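Side-chain contacts in VWFA domain-containing protein (PDB 3RAG), which is of unknown function but carries a sodium-binding von Willebrand factor A-like domain, a fold that in relatives often mediates metal-dependent protein recognition: residues E29-A34 with H61-A66; T90-L95 with Q124-L129. All coordinates share one frame; numbering follows the deposited sequence.

Contact 1: E29-A34 with H61-A66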
loop_
_atom_site.group_PDB
_atom_site.type_symbol
_atom_site.label_atom_id
_atom_site.label_comp_id
_atom_site.label_asym_id
_atom_site.label_seq_id
_atom_site.Cartn_x
_atom_site.Cartn_y
_atom_site.Cartn_z
ATOM N N GLU A 29 -8.843 -12.427 4.269
ATOM C CA GLU A 29 -8.174 -12.968 5.450
ATOM C C GLU A 29 -6.692 -12.583 5.491
ATOM O O GLU A 29 -6.138 -12.312 6.562
ATOM C CB GLU A 29 -8.330 -14.491 5.457
ATOM C CG GLU A 29 -8.714 -15.053 6.778
ATOM C CD GLU A 29 -9.905 -14.329 7.357
ATOM O OE1 GLU A 29 -9.816 -13.895 8.527
ATOM O OE2 GLU A 29 -10.917 -14.186 6.634
ATOM N N ALA A 30 -6.045 -12.576 4.326
ATOM C CA ALA A 30 -4.644 -12.162 4.243
ATOM C C ALA A 30 -4.485 -10.729 4.727
ATOM O O ALA A 30 -3.543 -10.399 5.460
ATOM C CB ALA A 30 -4.110 -12.315 2.795
ATOM N N ALA A 31 -5.413 -9.858 4.318
ATOM C CA ALA A 31 -5.338 -8.460 4.722
ATOM C C ALA A 31 -5.594 -8.339 6.221
ATOM O O ALA A 31 -4.972 -7.521 6.901
ATOM C CB ALA A 31 -6.365 -7.614 3.952
ATOM N N ARG A 32 -6.533 -9.129 6.727
ATOM C CA ARG A 32 -6.843 -9.103 8.162
ATOM C C ARG A 32 -5.592 -9.520 8.964
ATOM O O ARG A 32 -5.244 -8.890 9.966
ATOM C CB ARG A 32 -8.037 -10.021 8.461
ATOM C CG ARG A 32 -8.615 -9.883 9.867
ATOM C CD ARG A 32 -9.902 -10.716 9.984
ATOM N NE ARG A 32 -10.980 -10.093 9.221
ATOM C CZ ARG A 32 -11.702 -10.699 8.288
ATOM N NH1 ARG A 32 -12.657 -10.029 7.656
ATOM N NH2 ARG A 32 -11.485 -11.970 7.992
ATOM N N ARG A 33 -4.909 -10.575 8.515
ATOM C CA ARG A 33 -3.619 -10.961 9.115
ATOM C C ARG A 33 -2.587 -9.845 9.086
ATOM O O ARG A 33 -1.930 -9.562 10.089
ATOM C CB ARG A 33 -3.013 -12.171 8.399
ATOM C CG ARG A 33 -3.684 -13.486 8.715
ATOM C CD ARG A 33 -2.878 -14.673 8.162
ATOM N NE ARG A 33 -2.903 -14.782 6.700
ATOM C CZ ARG A 33 -3.892 -15.346 6.004
ATOM N NH1 ARG A 33 -4.965 -15.833 6.622
ATOM N NH2 ARG A 33 -3.820 -15.421 4.683
ATOM N N ALA A 34 -2.410 -9.236 7.917
ATOM C CA ALA A 34 -1.477 -8.114 7.789
ATOM C C ALA A 34 -1.767 -7.005 8.798
ATOM O O ALA A 34 -0.847 -6.481 9.443
ATOM C CB ALA A 34 -1.512 -7.559 6.365
ATOM N N HIS A 61 -13.105 -3.954 -1.888
ATOM C CA HIS A 61 -13.641 -3.200 -0.763
ATOM C C HIS A 61 -13.461 -3.964 0.552
ATOM O O HIS A 61 -13.092 -3.367 1.579
ATOM C CB HIS A 61 -15.108 -2.797 -1.007
ATOM C CG HIS A 61 -15.245 -1.482 -1.716
ATOM N ND1 HIS A 61 -15.535 -1.374 -3.059
ATOM C CD2 HIS A 61 -15.044 -0.218 -1.274
ATOM C CE1 HIS A 61 -15.550 -0.097 -3.405
ATOM N NE2 HIS A 61 -15.250 0.623 -2.342
ATOM N N SER A 62 -13.719 -5.272 0.514
ATOM C CA SER A 62 -13.565 -6.094 1.716
ATOM C C SER A 62 -12.101 -6.207 2.146
ATOM O O SER A 62 -11.800 -6.262 3.340
ATOM C CB SER A 62 -14.152 -7.484 1.494
ATOM O OG SER A 62 -15.538 -7.350 1.252
ATOM N N ILE A 63 -11.193 -6.250 1.171
ATOM C CA ILE A 63 -9.759 -6.291 1.470
ATOM C C ILE A 63 -9.344 -5.008 2.170
ATOM O O ILE A 63 -8.656 -5.027 3.195
ATOM C CB ILE A 63 -8.904 -6.453 0.178
ATOM C CG1 ILE A 63 -9.071 -7.873 -0.385
ATOM C CG2 ILE A 63 -7.415 -6.142 0.436
ATOM C CD1 ILE A 63 -8.463 -8.016 -1.818
ATOM N N ALA A 64 -9.747 -3.869 1.620
ATOM C CA ALA A 64 -9.367 -2.603 2.242
ATOM C C ALA A 64 -9.981 -2.468 3.645
ATOM O O ALA A 64 -9.324 -2.024 4.588
ATOM C CB ALA A 64 -9.744 -1.438 1.340
ATOM N N ASP A 65 -11.226 -2.898 3.792
ATOM C CA ASP A 65 -11.875 -2.837 5.093
ATOM C C ASP A 65 -11.090 -3.655 6.112
ATOM O O ASP A 65 -10.729 -3.163 7.186
ATOM C CB ASP A 65 -13.302 -3.358 4.986
ATOM C CG ASP A 65 -14.045 -3.296 6.317
ATOM O OD1 ASP A 65 -14.120 -2.196 6.883
ATOM O OD2 ASP A 65 -14.523 -4.348 6.799
ATOM N N ALA A 66 -10.798 -4.907 5.770
ATOM C CA ALA A 66 -10.085 -5.788 6.697
ATOM C C ALA A 66 -8.640 -5.366 6.930
ATOM O O ALA A 66 -8.067 -5.645 7.993
ATOM C CB ALA A 66 -10.118 -7.214 6.195
HETATM O O HOH W 1 -13.330 -7.067 7.755
#
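The methyl group of Ala31 faces helix 58-66 and settles against the turn that carries Ile63: its CB lies 3.5 Å from the carbonyl O of Ile63 and 4.0 Å from the CG2 of the same residue. Ile63 presents this branch because CG1 stands anti to the carbonyl carbon (chi1 -71°), which places CG2 anti to the backbone N. Further along, Ala66 directs its own methyl back at helix 27-36, where its CB comes within 4.2 Å of Arg32 CB and lies oblique to the guanidinium. Residues this small let the segment axes approach to 7.9 Å while running almost parallel, 17° apart.

Arg32 lies along the outer margin of the pair. Its chain leaves with CG anti to the backbone N and bends at chi3 (-72°). Glu29 OE1 and a water both lie at the edge of the guanidinium, in its plane. Arg32 NH2 forms a salt bridge with Glu29 OE1 at 2.6 Å; the hydrogen bond within it is weak, being bent. Arg32 NH1 donates a hydrogen bond to the water at 3.0 Å, which in turn donates to Asp65 OD2 at 3.1 Å.

Behind this layer, Ala31 and Ile63 both rest on Val41 of strand 40-46, and Ile63 also meets Ile218 of helix 214-232. The two helices are the connections of successive beta-alpha-beta crossovers in the Rossmann-like VWA fold. With no direct hydrogen bond between the segments, close apolar fit joins them inside, while Arg32 and Asp65 are linked through water, so this polar margin probably holds the helices less than the methyls do.

Contact 2: T90-L95 with Q124-L129; sequences TMQMTL and QVVEKL
Leu95 reaches from helix 79-106 to bridge Val126 and Leu129, three residues apart on helix 116-132. Its CB is the first atom to touch, 4.2 Å from Val126 CG1. From there chi1 (-68°) sets CG anti to the carbonyl carbon, and chi2 (170°) then extends CD1 to Leu129, where it lies 3.8 Å from CB and 3.7 Å from the backbone C. The leucine chains lie at a slant to each other, and CD1 meets the CB end of Leu129 and its main chain. Leucine suits this place, since its branched end can meet helix 116-132 while the side chain also touches Ile10 and Ala8 near the start of strand 10-17. Helices 79-106 and 116-132 carry the chain from edge strand 71-74 back to strand 135-142, beside strand 10-17, the switch that gives the 3-2-1-4 order of a Rossmann-like sheet. Their segments pass at 128°, with 9.5 Å between axes, a wider gap that large aliphatic residues fill. Val126 holds CG1 anti to its backbone N, which also brings that methyl 4.1 Å from Gln92 O. The extended aliphatic part of Gln92 flanks it, CG 4.3 Å from Val126 CG1, and the same side chain touches Met123 and Glu130.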
loop_
_atom_site.group_PDB
_atom_site.type_symbol
_atom_site.label_atom_id
_atom_site.label_comp_id
_atom_site.label_asym_id
_atom_site.label_seq_id
_atom_site.Cartn_x
_atom_site.Cartn_y
_atom_site.Cartn_z
ATOM N N THR A 90 -4.049 7.709 4.162
ATOM C CA THR A 90 -4.014 6.636 5.159
ATOM C C THR A 90 -2.814 6.783 6.124
ATOM O O THR A 90 -2.950 6.493 7.314
ATOM C CB THR A 90 -4.032 5.190 4.505
ATOM O OG1 THR A 90 -2.934 5.050 3.586
ATOM C CG2 THR A 90 -5.356 4.938 3.762
HETATM N N MSE A 91 -1.663 7.249 5.627
HETATM C CA MSE A 91 -0.515 7.558 6.507
HETATM C C MSE A 91 -0.936 8.623 7.528
HETATM O O MSE A 91 -0.700 8.495 8.736
HETATM C CB MSE A 91 0.734 8.001 5.689
HETATM C CG MSE A 91 1.975 8.484 6.516
HETATM SE SE MSE A 91 3.599 8.370 5.652
HETATM C CE MSE A 91 2.911 8.142 4.001
ATOM N N GLN A 92 -1.622 9.646 7.050
ATOM C CA GLN A 92 -2.096 10.700 7.950
ATOM C C GLN A 92 -3.038 10.153 9.026
ATOM O O GLN A 92 -2.872 10.453 10.199
ATOM C CB GLN A 92 -2.777 11.829 7.185
ATOM C CG GLN A 92 -3.262 12.939 8.125
ATOM C CD GLN A 92 -3.994 14.062 7.417
ATOM O OE1 GLN A 92 -4.564 13.879 6.339
ATOM N NE2 GLN A 92 -3.988 15.238 8.030
HETATM N N MSE A 93 -4.024 9.346 8.635
HETATM C CA MSE A 93 -4.931 8.759 9.618
HETATM C C MSE A 93 -4.225 7.871 10.649
HETATM O O MSE A 93 -4.532 7.920 11.849
HETATM C CB MSE A 93 -6.089 8.007 8.919
HETATM C CG MSE A 93 -7.113 8.967 8.293
HETATM SE SE MSE A 93 -8.513 8.192 7.419
HETATM C CE MSE A 93 -7.719 7.495 5.990
ATOM N N THR A 94 -3.281 7.054 10.185
ATOM C CA THR A 94 -2.555 6.178 11.084
ATOM C C THR A 94 -1.744 7.009 12.093
ATOM O O THR A 94 -1.724 6.720 13.293
ATOM C CB THR A 94 -1.615 5.242 10.296
ATOM O OG1 THR A 94 -2.414 4.364 9.472
ATOM C CG2 THR A 94 -0.769 4.406 11.241
ATOM N N LEU A 95 -1.075 8.040 11.596
ATOM C CA LEU A 95 -0.247 8.875 12.473
ATOM C C LEU A 95 -1.087 9.692 13.464
ATOM O O LEU A 95 -0.659 9.950 14.602
ATOM C CB LEU A 95 0.669 9.775 11.636
ATOM C CG LEU A 95 1.739 8.986 10.878
ATOM C CD1 LEU A 95 2.429 9.918 9.898
ATOM C CD2 LEU A 95 2.753 8.367 11.858
ATOM N N GLN A 124 0.164 19.869 13.649
ATOM C CA GLN A 124 1.464 20.204 13.081
ATOM C C GLN A 124 2.470 19.091 13.356
ATOM O O GLN A 124 3.295 18.764 12.502
ATOM C CB GLN A 124 1.991 21.537 13.613
ATOM C CG GLN A 124 1.430 22.745 12.892
ATOM C CD GLN A 124 2.056 24.054 13.366
ATOM O OE1 GLN A 124 2.680 24.112 14.430
ATOM N NE2 GLN A 124 1.898 25.108 12.570
ATOM N N VAL A 125 2.398 18.514 14.551
ATOM C CA VAL A 125 3.202 17.337 14.878
ATOM C C VAL A 125 2.905 16.182 13.909
ATOM O O VAL A 125 3.834 15.520 13.429
ATOM C CB VAL A 125 2.980 16.901 16.340
ATOM C CG1 VAL A 125 3.495 15.502 16.582
ATOM C CG2 VAL A 125 3.652 17.892 17.291
ATOM N N VAL A 126 1.624 15.961 13.612
ATOM C CA VAL A 126 1.228 14.895 12.691
ATOM C C VAL A 126 1.752 15.157 11.277
ATOM O O VAL A 126 2.238 14.247 10.617
ATOM C CB VAL A 126 -0.307 14.711 12.642
ATOM C CG1 VAL A 126 -0.699 13.702 11.527
ATOM C CG2 VAL A 126 -0.823 14.245 13.994
ATOM N N GLU A 127 1.655 16.402 10.819
ATOM C CA GLU A 127 2.183 16.762 9.499
ATOM C C GLU A 127 3.685 16.545 9.442
ATOM O O GLU A 127 4.224 16.102 8.428
ATOM C CB GLU A 127 1.853 18.220 9.152
ATOM C CG GLU A 127 0.363 18.469 8.962
ATOM C CD GLU A 127 0.064 19.888 8.542
ATOM O OE1 GLU A 127 -1.106 20.313 8.673
ATOM O OE2 GLU A 127 1.002 20.578 8.080
ATOM N N LYS A 128 4.367 16.865 10.533
ATOM C CA LYS A 128 5.806 16.633 10.606
ATOM C C LYS A 128 6.086 15.132 10.530
ATOM O O LYS A 128 6.952 14.696 9.760
ATOM C CB LYS A 128 6.392 17.250 11.881
ATOM C CG LYS A 128 7.911 17.096 12.043
ATOM C CD LYS A 128 8.389 17.771 13.343
ATOM C CE LYS A 128 9.911 17.843 13.429
ATOM N NZ LYS A 128 10.457 18.707 12.345
ATOM N N LEU A 129 5.327 14.335 11.286
ATOM C CA LEU A 129 5.492 12.884 11.220
ATOM C C LEU A 129 5.244 12.373 9.791
ATOM O O LEU A 129 5.973 11.507 9.298
ATOM C CB LEU A 129 4.520 12.170 12.176
ATOM C CG LEU A 129 4.901 12.337 13.660
ATOM C CD1 LEU A 129 3.768 11.885 14.565
ATOM C CD2 LEU A 129 6.168 11.527 13.926
#

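Contact 1 and contact 2 share no helix and follow one another along the chain, their centres about 22 Å apart and their nearest atoms about 8 Å. Contact 1 joins neighbouring, nearly parallel crossover helices over Val41, whereas Thr90 hydrogen-bonds Asn42 on the same strand, so helix 79-106 lies on the face of the sheet opposite the crossover helices, with helix 116-132 packed against it. Both rely on apolar groups, but of different size: alanine methyls, with one isoleucine branch, in the close pair, leucine and valine in the steeply crossed, more widely spaced one. Contact 1 is only partly buried and ends in a charged, hydrated margin. Contact 2 is buried, with a glutamine at its border.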